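Telomerase reverse transcriptase (Candida tropicalis MYA-3404, PDB 6ZD1) probably extends chromosome ends as the catalytic subunit of telomerase, a reverse transcriptase that copies a template within its RNA component into telomeric DNA repeats. Local coordinates at residues Q349-F360 with I431-E440. Residues are numbered along the deposited sequence; the frame is centred on the assembly and turned at random.
Sequences QNALKESIAGIF and IIEVCHSQIE
I439 is a worked example of knobs-into-holes packing between two nearly antiparallel helices: its side chain sits among Q349, L352, K353 and I356. Its two branches divide the work. CG2, set anti to the backbone N, lies along the aliphatic part of Q349, 3.6 Å from CG, whereas CD1 at the end of the other branch meets L352 CD2 at 3.7 Å. The axes of the segments 349-359 and 431-440 come within 10.9 Å, and their N-to-C directions differ by 168°.

Further apolar contacts follow toward the C-terminal end of helix 349-359. I356 forks: its CG2 touches I432 CD1 at 3.8 Å, and its CD1 reaches C435 CB at 4.0 Å. Just beyond, F360 presents CZ to I431 CG2, the two side chains crossing at about a right angle.

The polar flank is built on K353. Its methylenes pass over the H436 ring, with CD 3.9 Å from the centroid and 10° off the normal, a CH-pi contact; I432 CG2, one turn earlier on the same helix as H436, lies over the opposite face, toward its rim. A bend at chi3 (-76°) then turns the chain so that NZ forms a salt bridge with E440 OE1 at 2.6 Å, engaging the anti lone pair of that oxygen.

Within the reverse transcriptase region, helix 349-359 comes after strand 334-339 of the four-stranded antiparallel sheet and the short helix 343-346, while helix 428-440 leads into strand 443-446 of the five-stranded mixed sheet. Helix 469-484 packs on both partners, F472 touching L352 and I439, while helix 263-298 meets F360 through L288 and V434 through Y276.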
# COMPACT_ATOMS: atom_id res chain seq x y z
N GLN A 349 0.47 8.52 24.55
CA GLN A 349 -0.16 7.24 24.86
C GLN A 349 -1.25 7.40 25.91
O GLN A 349 -2.32 6.79 25.81
CB GLN A 349 0.89 6.23 25.34
CG GLN A 349 1.84 5.78 24.24
CD GLN A 349 2.91 4.86 24.77
OE1 GLN A 349 2.88 4.46 25.94
NE2 GLN A 349 3.88 4.51 23.93
N ASN A 350 -1.00 8.23 26.93
CA ASN A 350 -2.00 8.41 27.97
C ASN A 350 -3.23 9.14 27.44
O ASN A 350 -4.36 8.73 27.71
CB ASN A 350 -1.39 9.14 29.16
CG ASN A 350 -0.44 8.27 29.96
OD1 ASN A 350 -0.57 7.04 29.96
ND2 ASN A 350 0.52 8.88 30.64
N ALA A 351 -3.02 10.20 26.65
CA ALA A 351 -4.16 10.87 26.03
C ALA A 351 -4.91 9.91 25.11
O ALA A 351 -6.14 9.95 25.05
CB ALA A 351 -3.69 12.10 25.26
N LEU A 352 -4.19 9.04 24.41
CA LEU A 352 -4.86 8.06 23.55
C LEU A 352 -5.71 7.10 24.38
O LEU A 352 -6.85 6.80 24.01
CB LEU A 352 -3.82 7.28 22.73
CG LEU A 352 -4.32 6.07 21.93
CD1 LEU A 352 -5.39 6.47 20.92
CD2 LEU A 352 -3.15 5.39 21.24
N LYS A 353 -5.19 6.65 25.52
CA LYS A 353 -5.94 5.72 26.35
C LYS A 353 -7.19 6.37 26.92
O LYS A 353 -8.23 5.73 27.05
CB LYS A 353 -5.04 5.15 27.46
CG LYS A 353 -4.25 3.92 27.02
CD LYS A 353 -3.23 3.48 28.06
CE LYS A 353 -2.01 4.39 28.06
NZ LYS A 353 -0.92 3.88 28.94
N GLU A 354 -7.10 7.66 27.27
CA GLU A 354 -8.29 8.38 27.72
C GLU A 354 -9.31 8.53 26.59
O GLU A 354 -10.51 8.38 26.82
CB GLU A 354 -7.89 9.75 28.27
CG GLU A 354 -6.88 9.70 29.42
CD GLU A 354 -6.30 11.06 29.77
OE1 GLU A 354 -6.76 12.08 29.21
OE2 GLU A 354 -5.38 11.11 30.62
N SER A 355 -8.84 8.81 25.37
CA SER A 355 -9.76 8.93 24.24
C SER A 355 -10.51 7.63 24.00
O SER A 355 -11.72 7.64 23.74
CB SER A 355 -9.00 9.33 22.98
OG SER A 355 -8.47 10.64 23.08
N ILE A 356 -9.80 6.50 24.08
CA ILE A 356 -10.44 5.20 23.88
C ILE A 356 -11.50 4.95 24.95
O ILE A 356 -12.61 4.52 24.64
CB ILE A 356 -9.38 4.09 23.85
CG1 ILE A 356 -8.48 4.26 22.62
CG2 ILE A 356 -10.03 2.72 23.87
CD1 ILE A 356 -7.41 3.20 22.50
N ALA A 357 -11.18 5.25 26.21
CA ALA A 357 -12.19 5.16 27.25
C ALA A 357 -13.33 6.13 27.00
O ALA A 357 -14.46 5.89 27.44
CB ALA A 357 -11.56 5.42 28.62
N GLY A 358 -13.06 7.22 26.28
CA GLY A 358 -14.10 8.21 26.04
C GLY A 358 -15.21 7.69 25.14
O GLY A 358 -16.39 7.86 25.44
N ILE A 359 -14.85 7.04 24.04
CA ILE A 359 -15.85 6.55 23.10
C ILE A 359 -16.60 5.35 23.63
O ILE A 359 -17.60 4.93 23.02
CB ILE A 359 -15.20 6.24 21.74
CG1 ILE A 359 -14.27 5.03 21.84
CG2 ILE A 359 -14.41 7.43 21.25
CD1 ILE A 359 -13.56 4.73 20.55
N PHE A 360 -16.17 4.79 24.77
CA PHE A 360 -16.85 3.69 25.43
C PHE A 360 -17.47 4.11 26.76
O PHE A 360 -17.85 3.24 27.56
CB PHE A 360 -15.88 2.53 25.66
CG PHE A 360 -15.52 1.77 24.42
CD1 PHE A 360 -16.35 0.76 23.95
CD2 PHE A 360 -14.35 2.05 23.74
CE1 PHE A 360 -16.02 0.05 22.81
CE2 PHE A 360 -14.01 1.34 22.59
CZ PHE A 360 -14.85 0.34 22.13
N ILE A 431 -11.49 -5.46 24.61
CA ILE A 431 -11.13 -4.34 23.73
C ILE A 431 -10.19 -3.39 24.45
O ILE A 431 -9.15 -2.99 23.91
CB ILE A 431 -12.39 -3.62 23.23
CG1 ILE A 431 -13.17 -4.51 22.27
CG2 ILE A 431 -12.03 -2.31 22.56
CD1 ILE A 431 -14.57 -4.02 22.00
N ILE A 432 -10.53 -3.01 25.68
CA ILE A 432 -9.65 -2.13 26.44
C ILE A 432 -8.31 -2.82 26.71
O ILE A 432 -7.25 -2.19 26.65
CB ILE A 432 -10.32 -1.68 27.75
CG1 ILE A 432 -11.57 -0.85 27.45
CG2 ILE A 432 -9.35 -0.89 28.61
CD1 ILE A 432 -11.29 0.40 26.65
N GLU A 433 -8.35 -4.12 27.00
CA GLU A 433 -7.11 -4.83 27.32
C GLU A 433 -6.21 -4.94 26.11
O GLU A 433 -4.99 -4.71 26.21
CB GLU A 433 -7.43 -6.21 27.88
CG GLU A 433 -6.24 -6.91 28.51
CD GLU A 433 -6.60 -8.26 29.09
OE1 GLU A 433 -6.83 -9.21 28.30
OE2 GLU A 433 -6.67 -8.38 30.33
N VAL A 434 -6.77 -5.28 24.95
CA VAL A 434 -5.96 -5.44 23.74
C VAL A 434 -5.43 -4.09 23.27
O VAL A 434 -4.28 -3.98 22.84
CB VAL A 434 -6.78 -6.14 22.64
CG1 VAL A 434 -5.98 -6.24 21.35
CG2 VAL A 434 -7.19 -7.52 23.11
N CYS A 435 -6.24 -3.04 23.37
CA CYS A 435 -5.77 -1.70 23.01
C CYS A 435 -4.60 -1.29 23.89
O CYS A 435 -3.55 -0.85 23.40
CB CYS A 435 -6.91 -0.69 23.11
SG CYS A 435 -8.18 -0.85 21.83
N HIS A 436 -4.75 -1.46 25.21
CA HIS A 436 -3.65 -1.13 26.13
C HIS A 436 -2.43 -1.99 25.85
O HIS A 436 -1.30 -1.50 25.89
CB HIS A 436 -4.11 -1.31 27.58
CG HIS A 436 -5.03 -0.23 28.05
ND1 HIS A 436 -5.24 0.04 29.39
CD2 HIS A 436 -5.80 0.65 27.36
CE1 HIS A 436 -6.10 1.04 29.50
NE2 HIS A 436 -6.46 1.42 28.29
N SER A 437 -2.64 -3.28 25.57
CA SER A 437 -1.51 -4.16 25.28
C SER A 437 -0.76 -3.71 24.03
O SER A 437 0.47 -3.71 24.00
CB SER A 437 -1.99 -5.60 25.13
OG SER A 437 -0.92 -6.45 24.75
N GLN A 438 -1.50 -3.31 22.99
CA GLN A 438 -0.85 -2.83 21.77
C GLN A 438 -0.10 -1.52 22.02
O GLN A 438 0.98 -1.30 21.46
CB GLN A 438 -1.88 -2.65 20.66
CG GLN A 438 -2.50 -3.95 20.16
CD GLN A 438 -1.64 -4.67 19.15
OE1 GLN A 438 -1.23 -4.09 18.14
NE2 GLN A 438 -1.35 -5.95 19.41
N ILE A 439 -0.67 -0.64 22.84
CA ILE A 439 -0.02 0.64 23.11
C ILE A 439 1.20 0.45 24.00
O ILE A 439 2.30 0.94 23.70
CB ILE A 439 -1.01 1.62 23.76
CG1 ILE A 439 -2.17 1.94 22.81
CG2 ILE A 439 -0.30 2.90 24.18
CD1 ILE A 439 -3.38 2.49 23.53
N GLU A 440 1.04 -0.29 25.10
CA GLU A 440 2.05 -0.30 26.15
C GLU A 440 3.09 -1.40 25.98
O GLU A 440 4.20 -1.27 26.52
CB GLU A 440 1.38 -0.45 27.52
CG GLU A 440 0.30 0.60 27.78
CD GLU A 440 -0.46 0.37 29.07
OE1 GLU A 440 -0.94 1.37 29.66
OE2 GLU A 440 -0.58 -0.80 29.50